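Local structure of CRISPR protein (Archaeoglobus fulgidus, 4MJK) at residues Phe198-Asn203 against Lys223-Tyr228; Tyr178-Glu183 against Val259-Cys264; Ala16-Leu21 against Pro32-Leu37. The protein probably serves as the Cas5 subunit of a type I-A Cascade, the RNA-guided surveillance complex of CRISPR immunity in archaea. All blocks are in the same frame, centred on the assembly; numbering follows the deposited sequence.

Interaction 1: residues Phe198-Asn203 against Lys223-Tyr228; sequences FEVYLN and KKAVLY
Paired backbone hydrogen bonds join Glu199 to Tyr228 and Tyr201 to Val226, which identifies these segments as neighbouring antiparallel strands. Two non-hydrogen-bonded pairs, Val200 with Leu227 and Leu202 with Ala225, alternate with them, and the N-to-C directions of the short strand segments make an angle of 150°. Tyr228 N to Glu199 O, at 2.9 Å, is representative of the set. Beyond the last pair, Asn203 N continues the bonding to Lys224 O over 2.9 Å, its donor lying above the carbonyl plane.

Side-chain polar bonds cluster where Asn203 meets Lys223. Asn203 holds CG anti to its backbone N (chi1 -176°), and ND2 donates to Lys223 O at 2.9 Å with that acceptor almost in the amide plane. OD1 takes the amide of Phe205, so both ends of the carboxamide are engaged and its rotation is fixed. Lys223 NZ bends back to Ala225 O and forms a salt bridge with Glu183.

On the face of Tyr201 and Tyr228 two rings meet: the edge of Tyr201 is directed at the face of Tyr228 in an offset T-shaped pair, with planes at 72° and centroids 5.6 Å apart. Tyr201 CE1 also touches Tyr228 CB at 3.8 Å. Tyr201 OH donates to Glu199 OE2 over 2.6 Å on the anti side of a carboxylate that also receives the amides of Tyr29 and Tyr30, while Tyr228 OH bonds to Ile69 O.

Apolar contacts occupy the face of Val200 and Leu227. Leu227 CD1 meets Val200 CG2 at 3.9 Å and approaches the edge of the Phe198 ring at CD1, 4.0 Å away.

Strand 225-231 is the middle of a three-stranded sheet, between 196-202 and 180-181; Pro33 of helix 33-46 and Trp71 of strand 66-73 pack against the tyrosine face.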
# COMPACT_ATOMS: atom_id res chain seq x y z
N PHE A 198 19.46 10.78 0.53
CA PHE A 198 19.58 11.56 1.75
C PHE A 198 18.19 11.68 2.37
O PHE A 198 17.20 11.83 1.65
CB PHE A 198 20.05 13.00 1.46
CG PHE A 198 21.46 13.11 0.93
CD1 PHE A 198 22.50 13.48 1.77
CD2 PHE A 198 21.74 12.84 -0.41
CE1 PHE A 198 23.80 13.59 1.28
CE2 PHE A 198 23.04 12.95 -0.91
CZ PHE A 198 24.06 13.33 -0.06
N GLU A 199 18.12 11.67 3.69
CA GLU A 199 16.83 11.84 4.33
C GLU A 199 17.04 12.42 5.72
O GLU A 199 17.98 12.02 6.41
CB GLU A 199 16.09 10.49 4.39
CG GLU A 199 14.65 10.56 4.88
CD GLU A 199 13.76 9.60 4.10
OE1 GLU A 199 13.33 9.96 2.98
OE2 GLU A 199 13.52 8.47 4.59
N VAL A 200 16.21 13.37 6.12
CA VAL A 200 16.37 14.00 7.44
C VAL A 200 15.29 13.52 8.40
O VAL A 200 14.10 13.62 8.08
CB VAL A 200 16.31 15.55 7.37
CG1 VAL A 200 16.46 16.15 8.77
CG2 VAL A 200 17.40 16.06 6.42
N TYR A 201 15.72 13.01 9.55
CA TYR A 201 14.81 12.42 10.55
C TYR A 201 14.94 13.14 11.88
O TYR A 201 15.92 13.84 12.12
CB TYR A 201 15.20 10.96 10.82
CG TYR A 201 15.18 10.03 9.61
CD1 TYR A 201 16.34 9.43 9.15
CD2 TYR A 201 13.99 9.75 8.94
CE1 TYR A 201 16.33 8.58 8.05
CE2 TYR A 201 13.96 8.91 7.84
CZ TYR A 201 15.14 8.32 7.40
OH TYR A 201 15.13 7.48 6.31
N LEU A 202 13.96 12.94 12.77
CA LEU A 202 14.16 13.23 14.19
C LEU A 202 15.32 12.39 14.75
O LEU A 202 15.46 11.19 14.45
CB LEU A 202 12.87 13.00 14.99
CG LEU A 202 11.67 13.87 14.61
CD1 LEU A 202 10.42 13.49 15.41
CD2 LEU A 202 11.98 15.37 14.78
N ASN A 203 16.17 13.03 15.54
CA ASN A 203 17.36 12.38 16.09
C ASN A 203 16.96 11.30 17.11
O ASN A 203 16.28 11.60 18.09
CB ASN A 203 18.28 13.45 16.71
CG ASN A 203 19.58 12.88 17.23
OD1 ASN A 203 19.89 11.71 17.05
ND2 ASN A 203 20.37 13.74 17.87
N LYS A 223 21.10 17.19 19.11
CA LYS A 223 20.41 18.04 18.14
C LYS A 223 19.06 17.40 17.86
O LYS A 223 18.85 16.23 18.19
CB LYS A 223 21.23 18.20 16.86
CG LYS A 223 21.75 16.89 16.30
CD LYS A 223 23.08 17.10 15.59
CE LYS A 223 23.13 16.36 14.26
NZ LYS A 223 22.40 17.09 13.18
N LYS A 224 18.14 18.16 17.28
CA LYS A 224 16.77 17.67 17.11
C LYS A 224 16.61 16.79 15.88
O LYS A 224 15.84 15.84 15.90
CB LYS A 224 15.76 18.83 17.07
CG LYS A 224 15.92 19.85 18.20
CD LYS A 224 16.55 19.25 19.46
CE LYS A 224 15.67 18.18 20.10
NZ LYS A 224 16.44 17.39 21.11
N ALA A 225 17.33 17.12 14.82
CA ALA A 225 17.26 16.37 13.56
C ALA A 225 18.63 15.81 13.15
O ALA A 225 19.66 16.37 13.49
CB ALA A 225 16.74 17.27 12.46
N VAL A 226 18.62 14.72 12.38
CA VAL A 226 19.86 14.11 11.92
C VAL A 226 19.75 13.77 10.42
O VAL A 226 18.70 13.31 9.96
CB VAL A 226 20.19 12.82 12.72
CG1 VAL A 226 19.05 11.81 12.62
CG2 VAL A 226 21.47 12.19 12.23
N LEU A 227 20.81 14.01 9.68
CA LEU A 227 20.88 13.67 8.27
C LEU A 227 21.39 12.24 8.12
O LEU A 227 22.42 11.91 8.70
CB LEU A 227 21.82 14.64 7.56
CG LEU A 227 22.06 14.34 6.08
CD1 LEU A 227 20.79 14.50 5.26
CD2 LEU A 227 23.19 15.22 5.53
N TYR A 228 20.68 11.40 7.36
CA TYR A 228 21.11 10.02 7.09
C TYR A 228 21.34 9.82 5.61
O TYR A 228 20.65 10.42 4.79
CB TYR A 228 20.02 9.02 7.50
CG TYR A 228 20.20 8.36 8.85
CD1 TYR A 228 20.15 9.09 10.01
CD2 TYR A 228 20.43 6.98 8.94
CE1 TYR A 228 20.31 8.49 11.25
CE2 TYR A 228 20.58 6.36 10.18
CZ TYR A 228 20.52 7.13 11.33
OH TYR A 228 20.68 6.53 12.57

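Interaction 2: residues Tyr178-Glu183 against Val259-Cys264; sequences YSFPAE and VVIGRC
Ile261, which has the most surface buried here, runs alongside Phe180, the two side chains extending in a common direction. Its CD1 rests on Phe180 CB at 3.6 Å and reaches Phe180 CG at 3.7 Å, so the contact is made at the root of the aromatic side chain. Phe180 CG sits between its own backbone N and carbonyl carbon (chi1 55°), and the ring leads away from Ile261 toward Cys242 and Val244 of strand 241-246. Ile261 also touches Val244, so strand 241-246 contributes to the same apolar cluster. The backbone carbonyl of Ile261 has a neighbour too: Pro181 CD packs on Ile261 O at 3.5 Å.

Tyr178 is the second main contributor. Its CD1 comes within 3.2 Å of Val259 O, approaching obliquely to the ring, while its CB touches Val260 CG2 at 4.3 Å. Beyond the two segments, Thr176 OG1 bonds to both Val259 O and Tyr178 N, tying the two backbones together beside the ring. Tyr178 OH bonds to Glu258, and the ring meets Phe131 edge-to-face.

Polar linkage between the segments runs through one water, which donates to Ser179 O at 2.8 Å and accepts from Ile261 N at 3.0 Å. The water thus supplies a partner for the Ile261 amide at the sheet's edge, in a buried contact: Val260 and Gly262, on either side of Ile261, make backbone hydrogen bonds instead to Tyr253 and Lys251 of strand 250-255.

The geometry is that of two sheet edges meeting through side chains and a bridging water. Strand 258-263 ends a six-stranded sheet whose first four strands follow the order of a ferredoxin-like (RRM-like) fold, as in RAMP proteins such as Cas5, and strand 180-181 borders the smaller antiparallel sheet.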
# COMPACT_ATOMS: atom_id res chain seq x y z
N TYR A 178 24.12 -0.71 5.24
CA TYR A 178 23.05 -0.11 6.06
C TYR A 178 23.06 1.41 6.00
O TYR A 178 24.12 2.02 5.83
CB TYR A 178 23.23 -0.49 7.52
CG TYR A 178 22.86 -1.91 7.84
CD1 TYR A 178 23.81 -2.92 7.77
CD2 TYR A 178 21.57 -2.23 8.24
CE1 TYR A 178 23.50 -4.23 8.08
CE2 TYR A 178 21.23 -3.54 8.54
CZ TYR A 178 22.21 -4.53 8.47
OH TYR A 178 21.90 -5.83 8.77
N SER A 179 21.89 2.01 6.19
CA SER A 179 21.79 3.45 6.33
C SER A 179 22.72 3.92 7.45
O SER A 179 23.07 3.14 8.35
CB SER A 179 20.34 3.87 6.63
OG SER A 179 19.94 3.41 7.93
N PHE A 180 23.13 5.18 7.41
CA PHE A 180 23.98 5.71 8.46
C PHE A 180 23.82 7.21 8.60
O PHE A 180 23.51 7.91 7.64
CB PHE A 180 25.44 5.37 8.18
CG PHE A 180 25.93 5.84 6.83
CD1 PHE A 180 25.79 5.02 5.71
CD2 PHE A 180 26.54 7.08 6.68
CE1 PHE A 180 26.25 5.42 4.47
CE2 PHE A 180 27.01 7.50 5.44
CZ PHE A 180 26.85 6.67 4.34
N PRO A 181 24.07 7.73 9.81
CA PRO A 181 23.99 9.18 9.99
C PRO A 181 25.16 9.85 9.26
O PRO A 181 26.30 9.39 9.32
CB PRO A 181 24.09 9.36 11.51
CG PRO A 181 24.81 8.14 11.99
CD PRO A 181 24.49 7.02 11.04
N ALA A 182 24.87 10.93 8.56
CA ALA A 182 25.87 11.61 7.76
C ALA A 182 26.23 12.94 8.40
O ALA A 182 25.83 14.00 7.93
CB ALA A 182 25.35 11.83 6.33
N GLU A 183 26.97 12.91 9.50
CA GLU A 183 27.36 14.14 10.18
C GLU A 183 28.88 14.21 10.22
O GLU A 183 29.56 13.27 9.81
CB GLU A 183 26.77 14.19 11.59
CG GLU A 183 25.24 14.07 11.65
CD GLU A 183 24.51 15.30 11.10
OE1 GLU A 183 25.17 16.33 10.80
OE2 GLU A 183 23.27 15.24 10.95
N VAL A 259 27.52 -4.44 9.20
CA VAL A 259 28.17 -3.26 9.77
C VAL A 259 27.22 -2.07 9.82
O VAL A 259 26.62 -1.69 8.82
CB VAL A 259 29.42 -2.85 8.96
CG1 VAL A 259 30.13 -1.67 9.64
CG2 VAL A 259 30.37 -4.03 8.82
N VAL A 260 27.07 -1.47 10.99
CA VAL A 260 26.25 -0.28 11.07
C VAL A 260 27.02 0.84 11.78
O VAL A 260 27.77 0.60 12.72
CB VAL A 260 24.91 -0.56 11.77
CG1 VAL A 260 25.13 -0.89 13.26
CG2 VAL A 260 23.98 0.61 11.59
N ILE A 261 26.83 2.06 11.31
CA ILE A 261 27.53 3.21 11.87
C ILE A 261 26.67 3.89 12.92
O ILE A 261 25.49 4.15 12.69
CB ILE A 261 27.89 4.22 10.76
CG1 ILE A 261 28.86 3.59 9.76
CG2 ILE A 261 28.53 5.49 11.35
CD1 ILE A 261 28.91 4.34 8.45
N GLY A 262 27.25 4.16 14.09
CA GLY A 262 26.53 4.86 15.14
C GLY A 262 27.46 5.78 15.92
O GLY A 262 28.52 6.16 15.44
N ARG A 263 27.04 6.16 17.12
CA ARG A 263 27.83 7.07 17.93
C ARG A 263 28.71 6.28 18.88
O ARG A 263 28.44 5.12 19.18
CB ARG A 263 26.92 8.01 18.74
CG ARG A 263 26.02 7.30 19.74
CD ARG A 263 25.30 8.29 20.65
NE ARG A 263 24.20 7.67 21.38
CZ ARG A 263 23.46 8.29 22.30
NH1 ARG A 263 23.72 9.55 22.62
NH2 ARG A 263 22.47 7.65 22.90
N CYS A 264 29.78 6.92 19.35
CA CYS A 264 30.53 6.32 20.44
C CYS A 264 29.73 6.48 21.72
O CYS A 264 29.80 5.62 22.60
CB CYS A 264 31.91 6.96 20.58
SG CYS A 264 31.88 8.74 20.72
O HOH W 1 25.65 2.04 8.57

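Interaction 3: residues Ala16-Leu21 against Pro32-Leu37; sequences ARIAGL and PPTTFL
Ala16 and Ile18 share the ring of Pro32 as their common apolar partner. Ala16 CB touches the CD atom of Pro32 at 3.7 Å, and Ile18 CD1 approaches CG of the same ring at 3.8 Å. Ile18 CG1 lies between its own backbone N and carbonyl carbon (chi1 56°), and CD1 then continues in an extended line (chi2 176°). The Ile18 and Pro32 side chains run antiparallel past one another, and the isoleucine touches the ring with its terminal methyl.

The same methyl is bordered by two hydroxyl groups. Ile18 CD1 lies 3.7 Å from Thr35 OG1 and 3.9 Å from Thr34 OG1, van der Waals contacts with the first turn of the helix.

Each partner is shaped by its own backbone bonds. Residues 17-20 form a 3-10 turn, with Ala19 N bonding to Ala16 O and Leu21 N to Ile18 O. On the other side Pro32 is the N-cap of helix 33-46, its carbonyl receiving Phe36 N at 3.1 Å and, weakly, Thr35 N. By its place between strands 2-10 and 66-73, this helix probably corresponds to the first helix of the ferredoxin-like (RRM-like) fold, as expected for a RAMP protein of the Cas5 family. The contact thus sets a loop turn against the beginning of that helix.

Around the turn, Thr24 OG1 bonds to Ile18 O and Leu21 O, and Ala16 is joined through its backbone to Gly114. On the helix side, Pro32 packs on Tyr201 and Thr34 on Leu202, both of strand 196-202.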
# COMPACT_ATOMS: atom_id res chain seq x y z
N ALA A 16 4.22 7.72 8.15
CA ALA A 16 4.74 8.39 9.34
C ALA A 16 4.45 9.89 9.23
O ALA A 16 5.14 10.63 8.51
CB ALA A 16 6.23 8.14 9.48
N ARG A 17 3.43 10.34 9.94
CA ARG A 17 2.97 11.71 9.77
C ARG A 17 3.90 12.78 10.36
O ARG A 17 3.69 13.97 10.16
CB ARG A 17 1.50 11.84 10.21
CG ARG A 17 0.56 11.08 9.26
CD ARG A 17 -0.87 11.09 9.72
NE ARG A 17 -1.10 10.05 10.71
CZ ARG A 17 -2.06 9.14 10.61
NH1 ARG A 17 -2.90 9.17 9.58
NH2 ARG A 17 -2.19 8.21 11.56
N ILE A 18 4.96 12.35 11.05
CA ILE A 18 6.00 13.31 11.45
C ILE A 18 6.70 13.95 10.24
O ILE A 18 7.49 14.87 10.40
CB ILE A 18 7.05 12.73 12.45
CG1 ILE A 18 7.73 11.46 11.89
CG2 ILE A 18 6.40 12.46 13.81
CD1 ILE A 18 8.86 10.91 12.80
N ALA A 19 6.41 13.46 9.04
CA ALA A 19 6.85 14.13 7.83
C ALA A 19 6.35 15.59 7.85
O ALA A 19 6.93 16.45 7.20
CB ALA A 19 6.32 13.40 6.60
N GLY A 20 5.28 15.85 8.59
CA GLY A 20 4.71 17.18 8.65
C GLY A 20 5.50 18.17 9.49
O GLY A 20 5.28 19.39 9.41
N LEU A 21 6.44 17.67 10.29
CA LEU A 21 7.25 18.54 11.15
C LEU A 21 8.26 19.34 10.33
O LEU A 21 8.71 18.89 9.29
CB LEU A 21 7.97 17.74 12.24
CG LEU A 21 7.11 16.93 13.21
CD1 LEU A 21 8.01 16.09 14.10
CD2 LEU A 21 6.20 17.83 14.06
N PRO A 32 11.03 6.48 9.77
CA PRO A 32 12.05 7.14 10.60
C PRO A 32 12.50 6.27 11.78
O PRO A 32 11.73 5.45 12.27
CB PRO A 32 11.33 8.40 11.10
CG PRO A 32 10.29 8.68 10.03
CD PRO A 32 9.81 7.31 9.61
N PRO A 33 13.76 6.44 12.21
CA PRO A 33 14.25 5.64 13.34
C PRO A 33 13.49 5.90 14.65
O PRO A 33 13.36 4.98 15.44
CB PRO A 33 15.74 6.03 13.44
CG PRO A 33 15.86 7.32 12.71
CD PRO A 33 14.81 7.29 11.62
N THR A 34 12.99 7.11 14.89
CA THR A 34 12.19 7.30 16.10
C THR A 34 10.85 6.57 15.97
O THR A 34 10.24 6.19 16.98
CB THR A 34 11.94 8.76 16.47
OG1 THR A 34 11.42 9.48 15.34
CG2 THR A 34 13.25 9.42 16.92
N THR A 35 10.39 6.37 14.73
CA THR A 35 9.16 5.63 14.50
C THR A 35 9.35 4.15 14.83
O THR A 35 8.50 3.53 15.48
CB THR A 35 8.64 5.84 13.06
OG1 THR A 35 8.36 7.24 12.86
CG2 THR A 35 7.35 5.05 12.81
N PHE A 36 10.47 3.59 14.39
CA PHE A 36 10.82 2.22 14.73
C PHE A 36 10.99 2.07 16.23
O PHE A 36 10.50 1.11 16.82
CB PHE A 36 12.11 1.79 14.03
CG PHE A 36 12.46 0.36 14.28
CD1 PHE A 36 11.99 -0.64 13.43
CD2 PHE A 36 13.21 -0.01 15.38
CE1 PHE A 36 12.28 -1.97 13.66
CE2 PHE A 36 13.51 -1.34 15.62
CZ PHE A 36 13.05 -2.32 14.76
N LEU A 37 11.69 3.02 16.85
CA LEU A 37 11.87 2.99 18.31
C LEU A 37 10.55 3.12 19.06
O LEU A 37 10.36 2.50 20.09
CB LEU A 37 12.86 4.07 18.78
CG LEU A 37 14.33 3.79 18.44
CD1 LEU A 37 15.19 4.98 18.80
CD2 LEU A 37 14.84 2.52 19.13

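Interactions 1 and 2 meet in the three-stranded sheet, their centres 12 Å apart: Leu227 O and Ala182 N, separated by 2.6 Å, form a probable hydrogen bond between strands 225-231 and 180-181. Interaction 3 touches interaction 1 through both of its segments, with centres 10 Å apart: Tyr201 CG lies 3.4 Å from Pro33 CD at the helix start, and Leu202 CD1 packs on Leu21 CD1 of the loop at 3.8 Å. Interactions 2 and 3 remain separate, about 18 Å between centres and about 7 Å between nearest atoms. Interaction 1 therefore stands between them, joining the 16-21 loop and the start of helix 33-46 to the smaller sheet, whose far edge strand faces strand 258-263 of the larger one.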